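Local coordinates for protein glutaminase 1 (PDB 1U60) that catalyses the hydrolysis of L-glutamine to L-glutamate and ammonium, as a member of the serine-dependent glutaminase family in the beta-lactamase clan, at residues I45-C48 and D49-Y53; V157-S160 and E161-N165; E187-D190 and V191-Q195; Y244-S247 and G248-A251; P282-E285 and D286-V290. All coordinates share one frame; numbering follows the deposited sequence. Where two conformers were deposited one is given.

The five contacts are local turns, caps and helix segments that follow one another along a single glutaminase chain. Contact 1 closes the hairpin of strands 42-47 and 52-56 at one border of the five-stranded antiparallel sheet, about 34 Å between centres from contact 2 and on the opposite side of the chain's centre. Contacts 2 and 3, on helices 155-162 and 185-195, have centres about 10 Å apart and touch. Contacts 4 and 5, the start of helix 247-253 and the loop before helix 290-303, also touch, with centres about 12 Å apart. Contacts 2, 3 and 4 each hold a predicted substrate-binding residue, and contact 5 lies beside two, whereas contact 1 lies away from these sites.

Contact 1 of 5, residues I45-C48 and D49-Y53; sequences IVTC and DGNVY
Thr47 OG1 faces the backbone of Asp49 to Asn51 at the end of a beta hairpin, where strand 42-47 turns back into strand 52-56 through a type I beta turn from Thr47 to Gly50. The hydroxyl oxygen takes the N-H of Asn51 at 3.2 Å from Asn51 N to Thr47 OG1, and, more weakly, that of Asp49. Its placement between the backbone N and the carbonyl carbon (chi1 71°) turns it over the loop. The turn itself is closed by Gly50 N on Thr47 O, 2.9 Å. Gly50 has a positive phi of 85°, a backbone shape that suits a residue without CB.

Behind the turn, Thr47 N donates to Asn51 O at 2.9 Å, and Ile45 and Tyr53 form an antiparallel hydrogen-bonded pair. Val46 and Val52, a non-hydrogen-bonded pair, lie side by side on the other face with their CG2 atoms 4.1 Å apart. Thr47 CG2 meets the edge of the Tyr53 ring at CE2, 4.0 Å, and Ile45 CG2 is at the edge too.

Further out, helix 4-18 packs on Ile45 and Tyr53 while helix 202-213 packs on Val46, so the hairpin lies between helices. A water links the side chains of Thr47 and Asn51, 2.7 Å from Thr47 OG1 and accepting from Asn51 ND2 at 2.9 Å.

Contact 2 of 5, residues V157-S160 and E161-N165; sequences VNQS and EQTTN
This is a contact near the C-terminal end of a helix: Val157 to Glu161 lie in the last part of helix 155-162, and Thr163 and Thr164 fold their hydroxyls back onto its carbonyls. Two regular i to i+4 bonds come first, Glu161 N to Val157 O and Gln162 N to Asn158 O, both 2.8 Å. The pattern then weakens, since Thr163 N makes only weak bonds to Gln159 O and Ser160 O. Side chains supply what the backbone no longer gives. Thr163 OG1 donates to Gln159 O at 2.8 Å, and Thr164 OG1 donates to Ser160 O at 2.8 Å, the latter donor tilted 27° from the carbonyl plane. A chi1 of 55° in Thr163 and 57° in Thr164 swings each hydroxyl back over its own backbone to the helix carbonyls, while CG2 also lies against the same carbonyl oxygen.

On the inner side Val157 CG1 runs alongside Glu161 CG at 3.9 Å. The Glu161 chain bends at chi2, and its carboxylate leads away from the helix to Tyr29, whose hydroxyl bonds OE2; Glu161 is a predicted substrate-binding residue. On another side of the helix, Gln162 CB and CG lie over the backbone oxygen of Asn158, with Gln162 CG 3.0 Å from Asn158 O.

Helix 185-195 lies against this end: Thr193 packs on Glu161 and Gln162, Arg194 packs on Asn158 and Gln162, and Gln162 NE2 reaches the carbonyl of Asp190. Asn165 then stands at the N-cap position of helix 166-178.

Contact 3 of 5, residues E187-D190 and V191-Q195; sequences EACD and VYTRQ
Asp190 and Arg194, one turn apart on helix 185-195, are joined by a side-on salt bridge that orders the partly exposed side of the helix, where Glu187 also lies. Arg194 NE gives its N-H to Asp190 OD1 at 2.8 Å, nearly straight at 171°, while Arg194 NH2 bonds Asp190 OD2 at 2.9 Å, so each oxygen has its own nitrogen. Both oxygens lie close to the guanidinium plane, but the carboxylate is turned: its plane stands 47° from that of the guanidinium, and NE meets OD1 from above the carboxylate plane. Asp190 CG is anti to the backbone N (chi1 172°) and the Arg194 chain is extended from CG to NE, which carries the two groups together along the helix surface. Arg194 NH1 has a second acidic partner in Glu133, which would further fix the guanidinium.

The buried side, by contrast, is tightly packed by Ala188, Cys189, Val191, Tyr192 and Thr193. Val191 CG2 folds back to 3.4 Å from Glu187 O. Thr193 OG1 lies 2.8 Å from Cys189 O, though the course of its proton is not settled. Tyr192, a predicted substrate-binding residue, keeps only its CB near Ala188 O and sends its ring away. Along the helix ladder, Val191 N, Tyr192 N and Thr193 N each donate to the carbonyl four residues earlier, at 3.0 Å from Glu187 O, Ala188 O and Cys189 O respectively.

Around this turn, with helix 155-162 also alongside, helix 117-126 receives Val191 and Tyr192, and helix 132-147 meets Glu187, Val191 and Arg194.

Contact 4 of 5, residues Y244-S247 and G248-A251; sequences YGRS and GDWA
Arg246 and Asp249 meet at the start of helix 247-253, where Arg246 occupies the N-cap position. From Arg246 CB, which has Asp249 OD2 at 4.1 Å, the chain bends at chi2 and again at chi3 (104°). That double bend brings CD to 3.7 Å from Asp249 OD2 and lays the guanidinium across the acid. OD2 stands over the centre of its face, 2.9 Å above the plane and 3.1 Å from both NE and CZ of Arg246, and the two planes are 45° apart. At the tip, Arg246 NH2 and NH1 lie 3.3 and 3.6 Å from Asp249 OD2. The salt bridge therefore rests on charge alone, since no N-H points at the oxygen. Asp249 has its stronger polar partner in Gln86 of the second subunit, which bonds OD1, while Asp92 of that subunit accepts from Asp249 N; this helix start thus belongs to the subunit interface.

The helix proper begins with Trp250 N on Arg246 O and Ala251 N on Ser247 O. Tyr244, a predicted substrate-binding residue, directs its hydroxyl to Ser66, Lys69 and Lys259. Its carbonyl receives two donors from one face of its plane: Ser247 N, and Ser247 OG at 2.8 Å from Tyr244 O.

Contact 5 of 5, residues P282-E285 and D286-V290; sequences PLDE and DGNSV
The carboxylate of Asp284 is approached on opposite faces by two backbone N-H groups, both gripping OD1: Asn288 N at 3.1 Å and Asp286 N at 3.0 Å, the second bond the more bent at 134°. The Asn288 amide is turned 68° from the carboxylate, and a water joins the two groups, donating to Asp284 OD2 at 2.8 Å and accepting from Asn288 ND2 at 2.9 Å. A chi1 of 66° folds the acid over the loop, and its bond from Asp286 N makes an Asx turn. Asp286 OD2 stands 4.5 Å from Asp284 OD1; the two N-H groups would be expected to lessen the repulsion at Asp284, and Asp286 has a long, weak ion pair with Arg246.

Beneath the carboxylate, a type I beta turn from Asp284 to Gly287 is closed by Gly287 N on Asp284 O. Asp284 N returns a nearly straight bond to Asn288 O, 2.8 Å, and Val290 N reaches Pro282 O at 3.0 Å, which bridges the backbones of Leu283 and Ser289. Leu283 CD2 packs against Ser289 N, and Val290 CG2 against Asp284 N.

The loop links strand 274-279 to helix 290-303. Ser289 OG, at the N-cap, bonds Gly292 N and the carbonyl of Ser280, and Gln293 of that helix holds Asp284 OD2. Asn288 reaches Ser260, at the end of strand 258-260, and Leu243 before helix 247-253, while Leu283 touches Val262, a predicted substrate-binding residue.

Contact 1 of 5, residues I45-C48 and D49-Y53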
loop_
_atom_site.group_PDB
_atom_site.type_symbol
_atom_site.label_atom_id
_atom_site.label_comp_id
_atom_site.label_asym_id
_atom_site.label_seq_id
_atom_site.Cartn_x
_atom_site.Cartn_y
_atom_site.Cartn_z
ATOM N N ILE A 45 8.811 -0.670 -22.061
ATOM C CA ILE A 45 7.596 0.084 -21.875
ATOM C C ILE A 45 6.602 -0.315 -22.977
ATOM O O ILE A 45 6.949 -0.454 -24.147
ATOM C CB ILE A 45 7.877 1.580 -22.055
ATOM C CG1 ILE A 45 8.748 2.140 -20.939
ATOM C CG2 ILE A 45 6.591 2.369 -22.209
ATOM C CD1 ILE A 45 9.336 3.527 -21.212
ATOM N N VAL A 46 5.347 -0.514 -22.567
ATOM C CA VAL A 46 4.243 -0.570 -23.480
ATOM C C VAL A 46 3.249 0.508 -23.050
ATOM O O VAL A 46 2.752 0.489 -21.933
ATOM C CB VAL A 46 3.587 -1.939 -23.519
ATOM C CG1 VAL A 46 2.336 -1.860 -24.471
ATOM C CG2 VAL A 46 4.600 -2.988 -24.024
ATOM N N THR A 47 2.969 1.465 -23.935
ATOM C CA THR A 47 2.110 2.598 -23.562
ATOM C C THR A 47 0.652 2.255 -23.779
ATOM O O THR A 47 0.342 1.320 -24.494
ATOM C CB THR A 47 2.432 3.883 -24.382
ATOM O OG1 THR A 47 2.001 3.754 -25.753
ATOM C CG2 THR A 47 3.956 4.106 -24.451
ATOM N N CYS A 48 -0.219 3.053 -23.171
ATOM C CA CYS A 48 -1.660 2.908 -23.344
ATOM C C CYS A 48 -2.114 3.149 -24.755
ATOM O O CYS A 48 -3.226 2.751 -25.136
ATOM C CB CYS A 48 -2.389 3.842 -22.381
ATOM S SG CYS A 48 -2.230 3.140 -20.748
ATOM N N ASP A 49 -1.266 3.765 -25.560
ATOM C CA ASP A 49 -1.547 3.911 -26.992
ATOM C C ASP A 49 -0.956 2.838 -27.885
ATOM O O ASP A 49 -1.067 2.938 -29.096
ATOM C CB ASP A 49 -1.137 5.310 -27.490
ATOM C CG ASP A 49 -2.020 6.393 -26.914
ATOM O OD1 ASP A 49 -3.261 6.182 -26.916
ATOM O OD2 ASP A 49 -1.582 7.453 -26.398
ATOM N N GLY A 50 -0.340 1.813 -27.299
ATOM C CA GLY A 50 0.146 0.679 -28.035
ATOM C C GLY A 50 1.539 0.802 -28.664
ATOM O O GLY A 50 1.899 0.042 -29.568
ATOM N N ASN A 51 2.315 1.750 -28.197
ATOM C CA ASN A 51 3.709 1.879 -28.601
ATOM C C ASN A 51 4.622 1.097 -27.677
ATOM O O ASN A 51 4.389 1.072 -26.460
ATOM C CB ASN A 51 4.094 3.368 -28.649
ATOM C CG ASN A 51 3.394 4.064 -29.816
ATOM O OD1 ASN A 51 3.524 3.576 -30.947
ATOM N ND2 ASN A 51 2.556 5.060 -29.542
ATOM N N VAL A 52 5.688 0.524 -28.233
ATOM C CA VAL A 52 6.534 -0.413 -27.517
ATOM C C VAL A 52 7.969 0.040 -27.632
ATOM O O VAL A 52 8.433 0.312 -28.738
ATOM C CB VAL A 52 6.437 -1.854 -28.095
ATOM C CG1 VAL A 52 7.363 -2.781 -27.351
ATOM C CG2 VAL A 52 5.017 -2.359 -28.038
ATOM N N TYR A 53 8.671 0.108 -26.508
ATOM C CA TYR A 53 10.069 0.537 -26.435
ATOM C C TYR A 53 10.799 -0.462 -25.557
ATOM O O TYR A 53 10.341 -0.750 -24.440
ATOM C CB TYR A 53 10.216 1.921 -25.798
ATOM C CG TYR A 53 9.377 2.934 -26.497
ATOM C CD1 TYR A 53 9.839 3.561 -27.669
ATOM C CD2 TYR A 53 8.068 3.196 -26.078
ATOM C CE1 TYR A 53 9.014 4.446 -28.390
ATOM C CE2 TYR A 53 7.265 4.074 -26.773
ATOM C CZ TYR A 53 7.734 4.706 -27.914
ATOM O OH TYR A 53 6.915 5.556 -28.603
HETATM O O HOH W 1 2.422 6.201 -26.901
#

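Contact 2 of 5, residues V157-S160 and E161-N165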
loop_
_atom_site.group_PDB
_atom_site.type_symbol
_atom_site.label_atom_id
_atom_site.label_comp_id
_atom_site.label_asym_id
_atom_site.label_seq_id
_atom_site.Cartn_x
_atom_site.Cartn_y
_atom_site.Cartn_z
ATOM N N VAL A 157 8.629 -26.823 -17.143
ATOM C CA VAL A 157 8.469 -26.086 -15.870
ATOM C C VAL A 157 7.323 -26.685 -15.069
ATOM O O VAL A 157 7.459 -26.895 -13.863
ATOM C CB VAL A 157 8.205 -24.603 -16.090
ATOM C CG1 VAL A 157 7.845 -23.890 -14.771
ATOM C CG2 VAL A 157 9.420 -23.958 -16.737
ATOM N N ASN A 158 6.186 -26.905 -15.719
ATOM C CA ASN A 158 4.997 -27.490 -15.073
ATOM C C ASN A 158 5.311 -28.864 -14.446
ATOM O O ASN A 158 4.990 -29.108 -13.294
ATOM C CB ASN A 158 3.824 -27.602 -16.057
ATOM C CG ASN A 158 2.601 -28.174 -15.428
ATOM O OD1 ASN A 158 2.131 -29.255 -15.814
ATOM N ND2 ASN A 158 2.104 -27.505 -14.442
ATOM N N GLN A 159 5.964 -29.748 -15.192
ATOM C CA GLN A 159 6.317 -31.056 -14.613
ATOM C C GLN A 159 7.226 -30.943 -13.374
ATOM O O GLN A 159 7.015 -31.666 -12.374
ATOM C CB GLN A 159 6.920 -31.986 -15.689
ATOM C CG GLN A 159 6.585 -33.480 -15.464
ATOM C CD GLN A 159 5.067 -33.766 -15.609
ATOM O OE1 GLN A 159 4.521 -33.785 -16.735
ATOM N NE2 GLN A 159 4.391 -33.962 -14.481
ATOM N N SER A 160 8.195 -30.031 -13.409
ATOM C CA SER A 160 9.078 -29.787 -12.290
ATOM C C SER A 160 8.361 -29.198 -11.082
ATOM O O SER A 160 8.556 -29.624 -9.933
ATOM C CB SER A 160 10.226 -28.849 -12.703
ATOM O OG SER A 160 11.101 -29.519 -13.574
ATOM N N GLU A 161 7.526 -28.197 -11.343
ATOM C CA GLU A 161 6.754 -27.549 -10.274
ATOM C C GLU A 161 5.755 -28.509 -9.632
ATOM O O GLU A 161 5.580 -28.483 -8.419
ATOM C CB GLU A 161 6.019 -26.338 -10.842
ATOM C CG GLU A 161 6.967 -25.177 -11.219
ATOM C CD GLU A 161 7.349 -24.306 -10.048
ATOM O OE1 GLU A 161 6.992 -24.661 -8.895
ATOM O OE2 GLU A 161 8.064 -23.279 -10.240
ATOM N N GLN A 162 5.098 -29.339 -10.460
ATOM C CA GLN A 162 4.016 -30.218 -10.028
ATOM C C GLN A 162 4.566 -31.303 -9.099
ATOM O O GLN A 162 3.804 -31.898 -8.310
ATOM C CB GLN A 162 3.336 -30.917 -11.229
ATOM C CG GLN A 162 2.397 -30.088 -12.145
ATOM C CD GLN A 162 1.071 -29.640 -11.536
ATOM O OE1 GLN A 162 0.593 -30.174 -10.523
ATOM N NE2 GLN A 162 0.451 -28.687 -12.189
ATOM N N THR A 163 5.865 -31.602 -9.264
ATOM C CA THR A 163 6.476 -32.705 -8.512
ATOM C C THR A 163 7.336 -32.230 -7.374
ATOM O O THR A 163 7.946 -33.053 -6.672
ATOM C CB THR A 163 7.274 -33.624 -9.439
ATOM O OG1 THR A 163 8.238 -32.872 -10.169
ATOM C CG2 THR A 163 6.403 -34.238 -10.471
ATOM N N THR A 164 7.366 -30.917 -7.156
ATOM C CA THR A 164 8.041 -30.319 -6.005
ATOM C C THR A 164 7.217 -29.388 -5.114
ATOM O O THR A 164 7.782 -28.717 -4.229
ATOM C CB THR A 164 9.275 -29.510 -6.461
ATOM O OG1 THR A 164 8.880 -28.505 -7.416
ATOM C CG2 THR A 164 10.308 -30.419 -7.146
ATOM N N ASN A 165 5.929 -29.259 -5.370
ATOM C CA ASN A 165 5.084 -28.215 -4.747
ATOM C C ASN A 165 4.392 -28.662 -3.460
ATOM O O ASN A 165 3.245 -28.283 -3.189
ATOM C CB ASN A 165 4.035 -27.718 -5.748
ATOM C CG ASN A 165 3.038 -28.808 -6.204
ATOM O OD1 ASN A 165 2.057 -28.525 -6.982
ATOM N ND2 ASN A 165 3.228 -30.027 -5.717
#

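Contact 3 of 5, residues E187-D190 and V191-Q195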
loop_
_atom_site.group_PDB
_atom_site.type_symbol
_atom_site.label_atom_id
_atom_site.label_comp_id
_atom_site.label_asym_id
_atom_site.label_seq_id
_atom_site.Cartn_x
_atom_site.Cartn_y
_atom_site.Cartn_z
ATOM N N GLU A 187 -7.256 -29.962 -7.087
ATOM C CA GLU A 187 -7.564 -29.172 -8.289
ATOM C C GLU A 187 -7.033 -27.747 -8.211
ATOM O O GLU A 187 -6.440 -27.256 -9.171
ATOM C CB GLU A 187 -9.092 -29.133 -8.511
ATOM C CG GLU A 187 -9.594 -28.182 -9.605
ATOM C CD GLU A 187 -11.100 -28.304 -9.874
ATOM O OE1 GLU A 187 -11.718 -29.276 -9.318
ATOM O OE2 GLU A 187 -11.652 -27.441 -10.645
ATOM N N ALA A 188 -7.308 -27.064 -7.108
ATOM C CA ALA A 188 -6.800 -25.712 -6.933
ATOM C C ALA A 188 -5.277 -25.676 -6.987
ATOM O O ALA A 188 -4.682 -24.794 -7.614
ATOM C CB ALA A 188 -7.288 -25.104 -5.637
ATOM N N CYS A 189 -4.644 -26.639 -6.342
ATOM C CA CYS A 189 -3.193 -26.661 -6.257
ATOM C C CYS A 189 -2.630 -26.930 -7.651
ATOM O O CYS A 189 -1.696 -26.278 -8.094
ATOM C CB CYS A 189 -2.733 -27.674 -5.207
ATOM S SG CYS A 189 -0.939 -27.704 -4.957
ATOM N N ASP A 190 -3.221 -27.870 -8.368
ATOM C CA ASP A 190 -2.771 -28.209 -9.698
ATOM C C ASP A 190 -2.855 -26.965 -10.608
ATOM O O ASP A 190 -1.897 -26.626 -11.267
ATOM C CB ASP A 190 -3.655 -29.359 -10.208
ATOM C CG ASP A 190 -3.455 -29.721 -11.674
ATOM O OD1 ASP A 190 -2.501 -29.268 -12.382
ATOM O OD2 ASP A 190 -4.270 -30.497 -12.212
ATOM N N VAL A 191 -3.996 -26.315 -10.648
ATOM C CA VAL A 191 -4.161 -25.214 -11.602
ATOM C C VAL A 191 -3.265 -24.047 -11.229
ATOM O O VAL A 191 -2.699 -23.407 -12.101
ATOM C CB VAL A 191 -5.606 -24.821 -11.777
ATOM C CG1 VAL A 191 -5.756 -23.673 -12.729
ATOM C CG2 VAL A 191 -6.364 -26.033 -12.340
ATOM N N TYR A 192 -3.139 -23.806 -9.931
ATOM C CA TYR A 192 -2.252 -22.745 -9.454
ATOM C C TYR A 192 -0.812 -23.010 -9.968
ATOM O O TYR A 192 -0.116 -22.117 -10.449
ATOM C CB TYR A 192 -2.269 -22.615 -7.917
ATOM C CG TYR A 192 -1.262 -21.566 -7.516
ATOM C CD1 TYR A 192 -1.501 -20.240 -7.819
ATOM C CD2 TYR A 192 -0.010 -21.906 -6.985
ATOM C CE1 TYR A 192 -0.607 -19.280 -7.556
ATOM C CE2 TYR A 192 0.923 -20.903 -6.704
ATOM C CZ TYR A 192 0.603 -19.592 -7.007
ATOM O OH TYR A 192 1.490 -18.562 -6.846
ATOM N N THR A 193 -0.377 -24.268 -9.878
ATOM C CA THR A 193 0.937 -24.678 -10.379
ATOM C C THR A 193 1.095 -24.434 -11.885
ATOM O O THR A 193 2.092 -23.868 -12.326
ATOM C CB THR A 193 1.165 -26.146 -10.037
ATOM O OG1 THR A 193 1.066 -26.288 -8.612
ATOM C CG2 THR A 193 2.555 -26.572 -10.399
ATOM N N ARG A 194 0.073 -24.796 -12.640
ATOM C CA ARG A 194 0.032 -24.542 -14.094
ATOM C C ARG A 194 0.155 -23.075 -14.404
ATOM O O ARG A 194 0.923 -22.701 -15.288
ATOM C CB ARG A 194 -1.251 -25.072 -14.745
ATOM C CG ARG A 194 -1.430 -26.581 -14.639
ATOM C CD ARG A 194 -2.634 -27.066 -15.412
ATOM N NE ARG A 194 -3.259 -28.283 -14.899
ATOM C CZ ARG A 194 -4.283 -28.913 -15.507
ATOM N NH1 ARG A 194 -4.757 -28.471 -16.658
ATOM N NH2 ARG A 194 -4.825 -29.983 -14.970
ATOM N N GLN A 195 -0.607 -22.236 -13.702
ATOM C CA GLN A 195 -0.652 -20.810 -14.048
ATOM C C GLN A 195 0.700 -20.131 -13.843
ATOM O O GLN A 195 1.056 -19.152 -14.520
ATOM C CB GLN A 195 -1.771 -20.100 -13.309
ATOM C CG GLN A 195 -1.422 -19.666 -11.893
ATOM C CD GLN A 195 -2.498 -18.887 -11.221
ATOM O OE1 GLN A 195 -2.203 -17.889 -10.481
ATOM N NE2 GLN A 195 -3.702 -19.306 -11.376
#

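Contact 4 of 5, residues Y244-S247 and G248-A251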
loop_
_atom_site.group_PDB
_atom_site.type_symbol
_atom_site.label_atom_id
_atom_site.label_comp_id
_atom_site.label_asym_id
_atom_site.label_seq_id
_atom_site.Cartn_x
_atom_site.Cartn_y
_atom_site.Cartn_z
ATOM N N TYR A 244 5.933 -8.672 -2.060
ATOM C CA TYR A 244 6.016 -9.443 -0.810
ATOM C C TYR A 244 6.379 -8.490 0.341
ATOM O O TYR A 244 5.777 -7.414 0.462
ATOM C CB TYR A 244 6.896 -10.692 -0.972
ATOM C CG TYR A 244 6.300 -11.565 -2.086
ATOM C CD1 TYR A 244 5.167 -12.302 -1.848
ATOM C CD2 TYR A 244 6.758 -11.470 -3.392
ATOM C CE1 TYR A 244 4.546 -13.051 -2.875
ATOM C CE2 TYR A 244 6.143 -12.186 -4.423
ATOM C CZ TYR A 244 5.016 -12.955 -4.143
ATOM O OH TYR A 244 4.435 -13.654 -5.189
ATOM N N GLY A 245 7.329 -8.884 1.174
ATOM C CA GLY A 245 7.713 -8.085 2.330
ATOM C C GLY A 245 8.403 -6.786 1.982
ATOM O O GLY A 245 8.710 -6.001 2.866
ATOM N N ARG A 246 8.718 -6.582 0.713
ATOM C CA ARG A 246 9.350 -5.327 0.263
ATOM C C ARG A 246 8.418 -4.447 -0.530
ATOM O O ARG A 246 8.840 -3.545 -1.237
ATOM C CB ARG A 246 10.580 -5.622 -0.601
ATOM C CG ARG A 246 11.615 -6.443 0.121
ATOM C CD ARG A 246 12.767 -5.647 0.584
ATOM N NE ARG A 246 12.737 -5.397 2.001
ATOM C CZ ARG A 246 13.584 -4.568 2.615
ATOM N NH1 ARG A 246 14.532 -3.939 1.913
ATOM N NH2 ARG A 246 13.469 -4.339 3.905
ATOM N N SER A 247 7.133 -4.728 -0.432
ATOM C CA SER A 247 6.166 -3.903 -1.096
ATOM C C SER A 247 6.139 -2.483 -0.583
ATOM O O SER A 247 6.010 -1.529 -1.345
ATOM C CB SER A 247 4.783 -4.498 -0.951
ATOM O OG SER A 247 4.701 -5.781 -1.577
ATOM N N GLY A 248 6.284 -2.339 0.718
ATOM C CA GLY A 248 6.312 -1.005 1.283
ATOM C C GLY A 248 7.528 -0.215 0.829
ATOM O O GLY A 248 7.444 0.997 0.522
ATOM N N ASP A 249 8.649 -0.896 0.803
ATOM C CA ASP A 249 9.905 -0.280 0.282
ATOM C C ASP A 249 9.768 0.178 -1.152
ATOM O O ASP A 249 10.222 1.249 -1.530
ATOM C CB ASP A 249 11.066 -1.260 0.435
ATOM C CG ASP A 249 11.292 -1.623 1.850
ATOM O OD1 ASP A 249 11.582 -0.704 2.639
ATOM O OD2 ASP A 249 11.127 -2.780 2.277
ATOM N N TRP A 250 9.171 -0.679 -1.978
ATOM C CA TRP A 250 8.796 -0.299 -3.312
ATOM C C TRP A 250 7.841 0.881 -3.404
ATOM O O TRP A 250 8.049 1.814 -4.187
ATOM C CB TRP A 250 8.215 -1.518 -4.034
ATOM C CG TRP A 250 7.940 -1.302 -5.484
ATOM C CD1 TRP A 250 6.744 -0.979 -6.049
ATOM C CD2 TRP A 250 8.883 -1.397 -6.572
ATOM N NE1 TRP A 250 6.865 -0.866 -7.416
ATOM C CE2 TRP A 250 8.178 -1.092 -7.760
ATOM C CE3 TRP A 250 10.250 -1.654 -6.657
ATOM C CZ2 TRP A 250 8.783 -1.097 -9.003
ATOM C CZ3 TRP A 250 10.853 -1.646 -7.892
ATOM C CH2 TRP A 250 10.112 -1.397 -9.060
ATOM N N ALA A 251 6.791 0.879 -2.598
ATOM C CA ALA A 251 5.917 2.052 -2.578
ATOM C C ALA A 251 6.637 3.345 -2.192
ATOM O O ALA A 251 6.400 4.403 -2.756
ATOM C CB ALA A 251 4.760 1.811 -1.630
HETATM O O HOH W 2 5.831 -4.740 2.346
#

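Contact 5 of 5, residues P282-E285 and D286-V290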
loop_
_atom_site.group_PDB
_atom_site.type_symbol
_atom_site.label_atom_id
_atom_site.label_comp_id
_atom_site.label_asym_id
_atom_site.label_seq_id
_atom_site.Cartn_x
_atom_site.Cartn_y
_atom_site.Cartn_z
ATOM N N PRO A 282 18.696 -13.216 -11.560
ATOM C CA PRO A 282 19.155 -13.164 -10.159
ATOM C C PRO A 282 18.203 -12.401 -9.239
ATOM O O PRO A 282 17.900 -11.257 -9.530
ATOM C CB PRO A 282 20.526 -12.517 -10.271
ATOM C CG PRO A 282 20.984 -12.864 -11.667
ATOM C CD PRO A 282 19.695 -12.633 -12.467
ATOM N N LEU A 283 17.790 -13.052 -8.147
ATOM C CA LEU A 283 16.837 -12.527 -7.192
ATOM C C LEU A 283 17.516 -12.115 -5.885
ATOM O O LEU A 283 18.498 -12.723 -5.472
ATOM C CB LEU A 283 15.777 -13.550 -6.851
ATOM C CG LEU A 283 15.142 -14.288 -8.004
ATOM C CD1 LEU A 283 14.220 -15.411 -7.573
ATOM C CD2 LEU A 283 14.452 -13.329 -9.029
ATOM N N ASP A 284 16.945 -11.122 -5.225
ATOM C CA ASP A 284 17.396 -10.766 -3.871
ATOM C C ASP A 284 16.781 -11.710 -2.851
ATOM O O ASP A 284 16.096 -12.660 -3.197
ATOM C CB ASP A 284 17.182 -9.287 -3.569
ATOM C CG ASP A 284 15.705 -8.853 -3.509
ATOM O OD1 ASP A 284 14.806 -9.684 -3.303
ATOM O OD2 ASP A 284 15.375 -7.672 -3.667
ATOM N N GLU A 285 17.026 -11.460 -1.570
ATOM C CA GLU A 285 16.552 -12.343 -0.509
ATOM C C GLU A 285 15.038 -12.400 -0.383
ATOM O O GLU A 285 14.487 -13.326 0.230
ATOM C CB GLU A 285 17.136 -11.852 0.827
ATOM C CG GLU A 285 18.630 -12.027 0.954
ATOM C CD GLU A 285 19.031 -12.131 2.413
ATOM O OE1 GLU A 285 18.580 -11.237 3.175
ATOM O OE2 GLU A 285 19.743 -13.112 2.788
ATOM N N ASP A 286 14.351 -11.400 -0.937
ATOM C CA ASP A 286 12.905 -11.354 -0.949
ATOM C C ASP A 286 12.280 -11.955 -2.191
ATOM O O ASP A 286 11.082 -11.893 -2.365
ATOM C CB ASP A 286 12.415 -9.933 -0.731
ATOM C CG ASP A 286 12.634 -9.522 0.685
ATOM O OD1 ASP A 286 11.799 -9.947 1.547
ATOM O OD2 ASP A 286 13.676 -8.920 1.028
ATOM N N GLY A 287 13.102 -12.513 -3.059
ATOM C CA GLY A 287 12.600 -13.170 -4.253
ATOM C C GLY A 287 12.372 -12.256 -5.449
ATOM O O GLY A 287 11.739 -12.643 -6.447
ATOM N N ASN A 288 12.878 -11.040 -5.330
ATOM C CA ASN A 288 12.674 -9.998 -6.317
ATOM C C ASN A 288 13.940 -9.754 -7.131
ATOM O O ASN A 288 15.027 -9.547 -6.570
ATOM C CB ASN A 288 12.250 -8.711 -5.614
ATOM C CG ASN A 288 10.983 -8.899 -4.765
ATOM O OD1 ASN A 288 10.075 -9.654 -5.139
ATOM N ND2 ASN A 288 10.946 -8.242 -3.586
ATOM N N SER A 289 13.791 -9.714 -8.450
ATOM C CA SER A 289 14.951 -9.549 -9.348
ATOM C C SER A 289 15.771 -8.322 -8.947
ATOM O O SER A 289 15.229 -7.206 -8.865
ATOM C CB SER A 289 14.488 -9.343 -10.805
ATOM O OG SER A 289 15.585 -9.140 -11.680
ATOM N N VAL A 290 17.066 -8.514 -8.727
ATOM C CA VAL A 290 17.936 -7.385 -8.388
ATOM C C VAL A 290 17.962 -6.323 -9.474
ATOM O O VAL A 290 17.674 -5.136 -9.211
ATOM C CB VAL A 290 19.411 -7.851 -8.010
ATOM C CG1 VAL A 290 20.347 -6.643 -7.758
ATOM C CG2 VAL A 290 19.350 -8.781 -6.850
HETATM O O HOH W 3 13.035 -6.346 -2.872
#